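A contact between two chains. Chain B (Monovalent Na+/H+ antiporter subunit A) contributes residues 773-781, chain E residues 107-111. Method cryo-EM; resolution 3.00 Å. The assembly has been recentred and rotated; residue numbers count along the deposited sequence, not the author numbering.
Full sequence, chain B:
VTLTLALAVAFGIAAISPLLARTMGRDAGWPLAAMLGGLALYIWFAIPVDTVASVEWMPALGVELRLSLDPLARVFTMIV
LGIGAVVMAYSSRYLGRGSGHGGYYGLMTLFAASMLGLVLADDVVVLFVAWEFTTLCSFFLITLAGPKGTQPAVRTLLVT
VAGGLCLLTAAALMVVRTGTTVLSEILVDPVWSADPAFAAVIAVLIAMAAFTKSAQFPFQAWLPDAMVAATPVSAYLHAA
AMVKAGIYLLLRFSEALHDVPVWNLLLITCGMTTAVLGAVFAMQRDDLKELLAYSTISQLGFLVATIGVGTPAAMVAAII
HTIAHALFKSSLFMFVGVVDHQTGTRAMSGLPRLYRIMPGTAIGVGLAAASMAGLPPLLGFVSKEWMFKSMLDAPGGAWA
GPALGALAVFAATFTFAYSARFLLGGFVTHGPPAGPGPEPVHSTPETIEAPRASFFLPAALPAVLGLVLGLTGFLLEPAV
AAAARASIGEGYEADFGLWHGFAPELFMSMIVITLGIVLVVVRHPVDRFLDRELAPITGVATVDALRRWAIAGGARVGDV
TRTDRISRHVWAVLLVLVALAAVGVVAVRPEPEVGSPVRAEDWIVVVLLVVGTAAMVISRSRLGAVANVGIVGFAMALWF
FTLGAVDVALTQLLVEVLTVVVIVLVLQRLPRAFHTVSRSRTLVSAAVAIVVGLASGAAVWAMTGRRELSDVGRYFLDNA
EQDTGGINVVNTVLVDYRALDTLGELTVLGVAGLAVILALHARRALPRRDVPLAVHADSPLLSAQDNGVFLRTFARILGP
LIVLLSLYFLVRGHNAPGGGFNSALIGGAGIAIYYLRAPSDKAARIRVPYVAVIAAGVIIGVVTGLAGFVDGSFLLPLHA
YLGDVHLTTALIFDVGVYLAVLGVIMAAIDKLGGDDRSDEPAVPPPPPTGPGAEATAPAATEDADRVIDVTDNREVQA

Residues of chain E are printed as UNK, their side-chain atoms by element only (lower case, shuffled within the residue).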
# COMPACT_ATOMS: atom_id res chain seq x y z
N LEU B 773 33.61 -24.65 18.75
CA LEU B 773 33.80 -24.98 20.16
C LEU B 773 35.24 -25.38 20.42
O LEU B 773 35.70 -26.42 19.93
CB LEU B 773 32.85 -26.09 20.59
CG LEU B 773 31.40 -25.68 20.85
CD1 LEU B 773 30.48 -26.89 20.88
CD2 LEU B 773 31.29 -24.88 22.13
N ALA B 774 35.96 -24.57 21.19
CA ALA B 774 37.39 -24.79 21.42
C ALA B 774 37.62 -25.62 22.69
O ALA B 774 38.29 -25.21 23.63
CB ALA B 774 38.12 -23.45 21.50
N VAL B 775 37.03 -26.82 22.68
CA VAL B 775 37.23 -27.81 23.73
C VAL B 775 37.33 -29.18 23.07
O VAL B 775 36.63 -29.46 22.10
CB VAL B 775 36.09 -27.79 24.78
CG1 VAL B 775 36.07 -26.46 25.53
CG2 VAL B 775 34.75 -28.03 24.12
N HIS B 776 38.22 -30.02 23.59
CA HIS B 776 38.40 -31.32 22.98
C HIS B 776 37.30 -32.28 23.44
O HIS B 776 36.55 -32.01 24.38
CB HIS B 776 39.79 -31.88 23.27
CG HIS B 776 40.04 -32.19 24.71
ND1 HIS B 776 40.95 -31.48 25.48
CD2 HIS B 776 39.53 -33.14 25.52
CE1 HIS B 776 40.97 -31.98 26.70
NE2 HIS B 776 40.12 -32.99 26.75
N ALA B 777 37.23 -33.43 22.77
CA ALA B 777 36.06 -34.29 22.88
C ALA B 777 35.98 -34.96 24.25
O ALA B 777 34.91 -34.99 24.88
CB ALA B 777 36.07 -35.34 21.78
N ASP B 778 37.09 -35.51 24.73
CA ASP B 778 37.07 -36.34 25.93
C ASP B 778 36.91 -35.54 27.22
O ASP B 778 37.07 -36.11 28.30
CB ASP B 778 38.34 -37.20 26.01
CG ASP B 778 39.60 -36.37 26.02
OD1 ASP B 778 39.93 -35.79 27.09
OD2 ASP B 778 40.28 -36.29 24.98
N SER B 779 36.61 -34.26 27.13
CA SER B 779 36.49 -33.50 28.36
C SER B 779 35.03 -33.34 28.77
O SER B 779 34.14 -33.36 27.92
CB SER B 779 37.12 -32.11 28.21
OG SER B 779 36.12 -31.13 27.97
N PRO B 780 34.77 -33.17 30.06
CA PRO B 780 33.40 -32.88 30.49
C PRO B 780 32.96 -31.49 30.06
O PRO B 780 33.68 -30.82 29.31
CB PRO B 780 33.48 -33.00 32.02
CG PRO B 780 34.90 -32.77 32.34
CD PRO B 780 35.68 -33.34 31.20
N LEU B 781 31.78 -31.07 30.51
CA LEU B 781 31.11 -29.86 30.03
C LEU B 781 30.70 -29.98 28.57
O LEU B 781 30.38 -28.98 27.92
CB LEU B 781 31.96 -28.60 30.25
CG LEU B 781 32.62 -28.47 31.62
CD1 LEU B 781 33.16 -27.07 31.83
CD2 LEU B 781 31.65 -28.80 32.72
N UNK E 107 41.99 -28.80 36.70
CA UNK E 107 41.95 -30.16 36.21
C UNK E 107 41.03 -30.31 35.00
O UNK E 107 40.58 -31.43 34.72
c UNK E 107 41.53 -31.11 37.32
o UNK E 107 40.73 -32.26 39.71
c UNK E 107 41.89 -31.84 39.71
c UNK E 107 42.43 -31.05 38.54
n UNK E 107 42.73 -32.06 40.71
N UNK E 108 40.76 -29.22 34.30
CA UNK E 108 39.92 -29.22 33.11
C UNK E 108 40.65 -28.42 32.04
O UNK E 108 40.98 -27.25 32.25
c UNK E 108 38.54 -28.61 33.37
c UNK E 108 37.46 -30.84 33.85
c UNK E 108 37.75 -28.50 32.09
c UNK E 108 37.77 -29.47 34.37
N UNK E 109 40.91 -29.06 30.90
CA UNK E 109 41.65 -28.39 29.84
C UNK E 109 40.78 -27.37 29.12
O UNK E 109 39.56 -27.53 29.02
c UNK E 109 43.17 -30.41 29.44
c UNK E 109 44.47 -29.76 29.89
o UNK E 109 44.49 -29.14 30.98
c UNK E 109 42.20 -29.41 28.84
o UNK E 109 45.48 -29.88 29.16
N UNK E 110 41.41 -26.32 28.62
CA UNK E 110 40.71 -25.22 27.97
C UNK E 110 40.97 -25.15 26.47
O UNK E 110 40.04 -24.85 25.71
c UNK E 110 41.11 -23.89 28.61
c UNK E 110 41.04 -24.17 31.10
c UNK E 110 39.31 -22.92 30.05
c UNK E 110 40.46 -23.95 32.33
c UNK E 110 40.47 -23.65 29.95
c UNK E 110 39.30 -23.22 32.42
c UNK E 110 38.72 -22.70 31.29
N UNK E 111 42.20 -25.40 26.03
CA UNK E 111 42.56 -25.39 24.62
C UNK E 111 42.19 -24.07 23.94
O UNK E 111 42.15 -23.02 24.58
c UNK E 111 41.90 -26.55 23.85
c UNK E 111 42.11 -26.39 22.35
o UNK E 111 42.47 -27.79 24.28

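Position 107 of chain E opens the stretch with five side-chain atoms: an unbranched run of three carbons, the last of which carries one oxygen and one nitrogen. A planar end with one C–O and one C–N bond is a carboxamide, and three carbons place it one methylene beyond asparagine. Its nearest side-chain atom, CB, stays 8.5 Å from CG of B:Pro780, contributing nothing to the contact. The residue is E:Gln107, and its amide oxygen is hydrogen-bonded elsewhere in the structure.

Position 108 has four side-chain atoms, all carbon. The chain forks at its first carbon, one arm being a single methyl and the other two carbons long. This beta-branched, aliphatic pattern separates it from leucine, which forks one carbon later. Although the CA-to-CB bond points sideways, the end of the longer arm comes nearer to chain B and meets the ring of B:Pro780. The residue is E:Ile108, with both chi angles in the m well; its CD1 lies 3.5 Å from CG of B:Pro780, an apolar contact between two buried residues.

At position 109 three carbons run in line and the third bears two oxygens, giving a carboxylate at the end of a two-methylene chain. The CA-to-CB bond points toward chain B, and the first carbon touches the imidazole of B:His776, but the end of the side chain leads away. This is E:Glu109. Its CB sits 3.6 Å from CE1 of B:His776, at the edge of the ring and near its plane, so the acid meets the histidine through its aliphatic base, while the carboxylate is carried off the contact.

Position 110 shows one carbon followed by a ring of six carbons, with no oxygen on the ring. The CA-to-CB bond points away from chain B, and CB, the nearest side-chain atom, is 5.9 Å from O of B:Ala774. The residue is E:Phe110, and it meets chain B through its backbone: its O lies 2.7 Å from O of B:Ala774. Both atoms are acceptors, so this short approach is not a hydrogen bond.

Position 111 carries three side-chain atoms: a first carbon bearing one oxygen and one methyl carbon. Its CA-to-CB bond points toward chain B, where CB lies 3.9 Å from O of B:Ala774 and the hydroxyl oxygen nears the B:His776 ring edge. Beta branching with a hydroxyl identifies E:Thr111, whose OG1 is 4.2 Å from ND1 of B:His776.

The contact works by packing rather than by polar pairing, for no hydrogen bond crosses between the stretches and the summed buried surface is a modest 340 Å². Chain B passes through a type I beta turn from B:His776 to B:Ser779, and the residues that touch chain E lie at its first position and beyond both its ends. B:His776, its chi1 in the p well, sets its ring edge against E:Glu109 and E:Thr111, while B:Pro780, just past the turn, receives E:Ile108.

Chain E 107-111: QIEFT
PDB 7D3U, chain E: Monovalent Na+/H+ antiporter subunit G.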